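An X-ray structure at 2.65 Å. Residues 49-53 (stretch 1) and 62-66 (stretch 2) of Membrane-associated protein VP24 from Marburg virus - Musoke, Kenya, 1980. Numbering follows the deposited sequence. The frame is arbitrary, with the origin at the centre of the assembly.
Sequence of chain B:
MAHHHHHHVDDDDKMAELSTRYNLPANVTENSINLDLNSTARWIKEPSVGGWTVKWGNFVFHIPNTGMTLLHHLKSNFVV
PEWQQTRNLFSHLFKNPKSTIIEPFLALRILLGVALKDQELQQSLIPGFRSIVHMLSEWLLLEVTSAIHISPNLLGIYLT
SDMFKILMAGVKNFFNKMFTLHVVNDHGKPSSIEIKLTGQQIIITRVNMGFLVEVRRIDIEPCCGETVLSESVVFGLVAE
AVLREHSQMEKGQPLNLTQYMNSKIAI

Stretch 1 (49-53) VGGWT
Stretch 2, residues 62-66: HIPNT

Two strand segments of VP24, residues 51-53, from a strand that runs on beyond them, and 62-64, from a strand that begins before them, pair antiparallel, with 164° between their N-to-C directions and axes that approach to 4.7 Å; together the two stretches bury 360 Å², counting both sides. The register sets Gly51 opposite Pro64 (CA to CA 4.4 Å), Trp52 opposite Ile63 (5.0 Å) and Thr53 opposite His62 (4.9 Å).

Val49 leads in as loop (phi/psi -63/113, chi1 t), its CA-to-CB bond pointing away; it makes no contact with the second stretch. Gly50 turns the chain at 84/6, a conformation in which a CB would jam against the carbonyl O of the preceding residue, so glycine suits it. Its own carbonyl looks across to the end of the other strand: Gly50 O accepts a weak hydrogen bond from Asn65 N (3.0 Å, 135° at the hydrogen) and a CA-H...O contact from Pro64 CA (3.3 Å). Gly51, buried and extended at 159/-123, has the shortest CA-CA distance of the three pairs in the register. A CB here would point toward the second stretch and lie 1.8 Å from Ile63 O, an outright clash; its absence lets Gly51 CA approach Ile63 O to 3.2 Å as a CA-H...O contact. Gly51 CA also lies 3.6 Å from Asn65 ND2. Opposite it, Pro64 (-80/161, C-gamma exo) lacks an N-H, which costs nothing between the strands because this is a non-hydrogen-bonded pair.

Trp52 (-133/163) and Ile63 (-101/117) form the hydrogen-bonded pair at the heart of the ladder. Trp52 N donates to Ile63 O at 2.7 Å and 164°, and Ile63 N returns a bond to Trp52 O at 2.9 Å and 159°. Both side chains lie on the same face of the sheet. With chi1 m (-50°) and chi2 -91°, the indole runs along the second stretch in that stretch's N-to-C direction, touching Ile63 beside CG2 and reaching Asn65, and Trp52 has the largest covered area of the ten residues, 98 Å². Trp52 CE3 packs on Ile63 CG2 at 3.8 Å; Ile63, m at both chi angles and buried, supplies a branched apolar surface for the ring, though the end of its side chain leads away. Farther along, Trp52 CZ3 comes to 3.6 Å from Pro64 O, which sits at the ring edge near its plane, and Trp52 CH2 to 3.1 Å from Asn65 OD1. Asn65 (-82/12, chi1 m at -87°, chi2 -58°) starts sideways, but its exposed amide ends near the first stretch.

Thr53 (-121/129, chi1 m) and His62 (-108/103, chi1 m, chi2 80°) form another non-hydrogen-bonded pair, their side chains together on the face opposite Trp52 and Ile63. Thr53 OG1 lies 4.2 Å from His62 CD2, a packing contact between two buried residues whose polar groups are satisfied: OG1 bonds to a residue just outside the stretches, and both imidazole nitrogens bond elsewhere in the structure. Thr66 (-69/132, chi1 m) continues as loop without touching stretch 1.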

ATOM      1  N   VAL B  49      12.792 -10.384  -6.801  1.00 32.08           N
ATOM      2  CA  VAL B  49      11.519 -10.657  -7.452  1.00 24.21           C
ATOM      3  C   VAL B  49      10.539  -9.508  -7.275  1.00 29.40           C
ATOM      4  O   VAL B  49      10.086  -9.226  -6.167  1.00 40.29           O
ATOM      5  CB  VAL B  49      10.882 -11.942  -6.913  1.00 25.27           C
ATOM      6  CG1 VAL B  49       9.563 -12.203  -7.614  1.00 36.85           C
ATOM      7  CG2 VAL B  49      11.833 -13.111  -7.095  1.00 24.23           C
ATOM      8  N   GLY B  50      10.220  -8.842  -8.377  1.00 30.81           N
ATOM      9  CA  GLY B  50       9.274  -7.745  -8.348  1.00 29.73           C
ATOM     10  C   GLY B  50       9.887  -6.414  -7.957  1.00 34.87           C
ATOM     11  O   GLY B  50       9.172  -5.426  -7.785  1.00 35.15           O
ATOM     12  N   GLY B  51      11.209  -6.378  -7.813  1.00 22.91           N
ATOM     13  CA  GLY B  51      11.889  -5.137  -7.487  1.00 27.62           C
ATOM     14  C   GLY B  51      13.260  -5.308  -6.865  1.00 24.84           C
ATOM     15  O   GLY B  51      14.142  -5.939  -7.443  1.00 32.58           O
ATOM     16  N   TRP B  52      13.443  -4.736  -5.679  1.00 31.04           N
ATOM     17  CA  TRP B  52      14.747  -4.753  -5.025  1.00 30.15           C
ATOM     18  C   TRP B  52      14.673  -5.159  -3.563  1.00 22.09           C
ATOM     19  O   TRP B  52      13.613  -5.131  -2.942  1.00 27.65           O
ATOM     20  CB  TRP B  52      15.407  -3.375  -5.103  1.00 23.48           C
ATOM     21  CG  TRP B  52      15.437  -2.783  -6.470  1.00 23.84           C
ATOM     22  CD1 TRP B  52      16.428  -2.909  -7.395  1.00 23.27           C
ATOM     23  CD2 TRP B  52      14.429  -1.959  -7.066  1.00 21.50           C
ATOM     24  NE1 TRP B  52      16.102  -2.214  -8.533  1.00 29.79           N
ATOM     25  CE2 TRP B  52      14.879  -1.624  -8.357  1.00 23.18           C
ATOM     26  CE3 TRP B  52      13.193  -1.475  -6.633  1.00 32.66           C
ATOM     27  CZ2 TRP B  52      14.134  -0.824  -9.221  1.00 23.23           C
ATOM     28  CZ3 TRP B  52      12.453  -0.682  -7.491  1.00 31.48           C
ATOM     29  CH2 TRP B  52      12.928  -0.363  -8.770  1.00 36.12           C
ATOM     30  N   THR B  53      15.821  -5.532  -3.022  1.00 27.96           N
ATOM     31  CA  THR B  53      15.961  -5.721  -1.590  1.00 18.06           C
ATOM     32  C   THR B  53      17.054  -4.795  -1.081  1.00 28.54           C
ATOM     33  O   THR B  53      18.151  -4.745  -1.638  1.00 27.69           O
ATOM     34  CB  THR B  53      16.302  -7.174  -1.234  1.00 21.96           C
ATOM     35  OG1 THR B  53      15.127  -7.984  -1.372  1.00 35.32           O
ATOM     36  CG2 THR B  53      16.801  -7.271   0.197  1.00 28.33           C
ATOM     37  N   HIS B  62      11.793  -4.734   1.213  1.00 22.19           N
ATOM     38  CA  HIS B  62      11.347  -5.277  -0.061  1.00 19.24           C
ATOM     39  C   HIS B  62      10.671  -4.193  -0.892  1.00 24.98           C
ATOM     40  O   HIS B  62       9.522  -3.835  -0.638  1.00 29.85           O
ATOM     41  CB  HIS B  62      10.387  -6.442   0.161  1.00 21.43           C
ATOM     42  CG  HIS B  62      10.973  -7.560   0.964  1.00 36.18           C
ATOM     43  ND1 HIS B  62      11.052  -7.524   2.340  1.00 39.66           N
ATOM     44  CD2 HIS B  62      11.509  -8.744   0.587  1.00 36.06           C
ATOM     45  CE1 HIS B  62      11.611  -8.638   2.776  1.00 36.23           C
ATOM     46  NE2 HIS B  62      11.898  -9.396   1.732  1.00 39.70           N
ATOM     47  N   ILE B  63      11.392  -3.681  -1.886  1.00 22.24           N
ATOM     48  CA  ILE B  63      10.911  -2.568  -2.700  1.00 23.47           C
ATOM     49  C   ILE B  63      10.376  -3.038  -4.043  1.00 28.21           C
ATOM     50  O   ILE B  63      11.127  -3.581  -4.851  1.00 26.50           O
ATOM     51  CB  ILE B  63      12.032  -1.550  -2.989  1.00 24.99           C
ATOM     52  CG1 ILE B  63      12.892  -1.317  -1.747  1.00 18.16           C
ATOM     53  CG2 ILE B  63      11.446  -0.248  -3.516  1.00 20.73           C
ATOM     54  CD1 ILE B  63      12.117  -0.837  -0.562  1.00 23.83           C
ATOM     55  N   PRO B  64       9.075  -2.821  -4.287  1.00 35.11           N
ATOM     56  CA  PRO B  64       8.411  -3.148  -5.553  1.00 25.08           C
ATOM     57  C   PRO B  64       8.644  -2.102  -6.643  1.00 33.87           C
ATOM     58  O   PRO B  64       9.008  -0.961  -6.351  1.00 30.17           O
ATOM     59  CB  PRO B  64       6.922  -3.164  -5.178  1.00 22.91           C
ATOM     60  CG  PRO B  64       6.875  -3.120  -3.677  1.00 26.59           C
ATOM     61  CD  PRO B  64       8.109  -2.403  -3.260  1.00 26.38           C
ATOM     62  N   ASN B  65       8.412  -2.501  -7.891  1.00 43.22           N
ATOM     63  CA  ASN B  65       8.514  -1.615  -9.047  1.00 41.62           C
ATOM     64  C   ASN B  65       7.264  -0.767  -9.243  1.00 44.76           C
ATOM     65  O   ASN B  65       7.094  -0.126 -10.280  1.00 59.79           O
ATOM     66  CB  ASN B  65       8.747  -2.440 -10.313  1.00 46.13           C
ATOM     67  CG  ASN B  65      10.211  -2.716 -10.571  1.00 54.78           C
ATOM     68  OD1 ASN B  65      11.011  -1.792 -10.700  1.00 57.58           O
ATOM     69  ND2 ASN B  65      10.571  -3.994 -10.647  1.00 47.32           N
ATOM     70  N   THR B  66       6.395  -0.767  -8.240  1.00 36.94           N
ATOM     71  CA  THR B  66       5.066  -0.177  -8.363  1.00 50.35           C
ATOM     72  C   THR B  66       5.063   1.347  -8.471  1.00 46.48           C
ATOM     73  O   THR B  66       5.713   2.041  -7.691  1.00 53.30           O
ATOM     74  CB  THR B  66       4.167  -0.595  -7.179  1.00 51.22           C
ATOM     75  OG1 THR B  66       4.155  -2.023  -7.068  1.00 51.59           O
ATOM     76  CG2 THR B  66       2.743  -0.092  -7.376  1.00 52.32           C
TER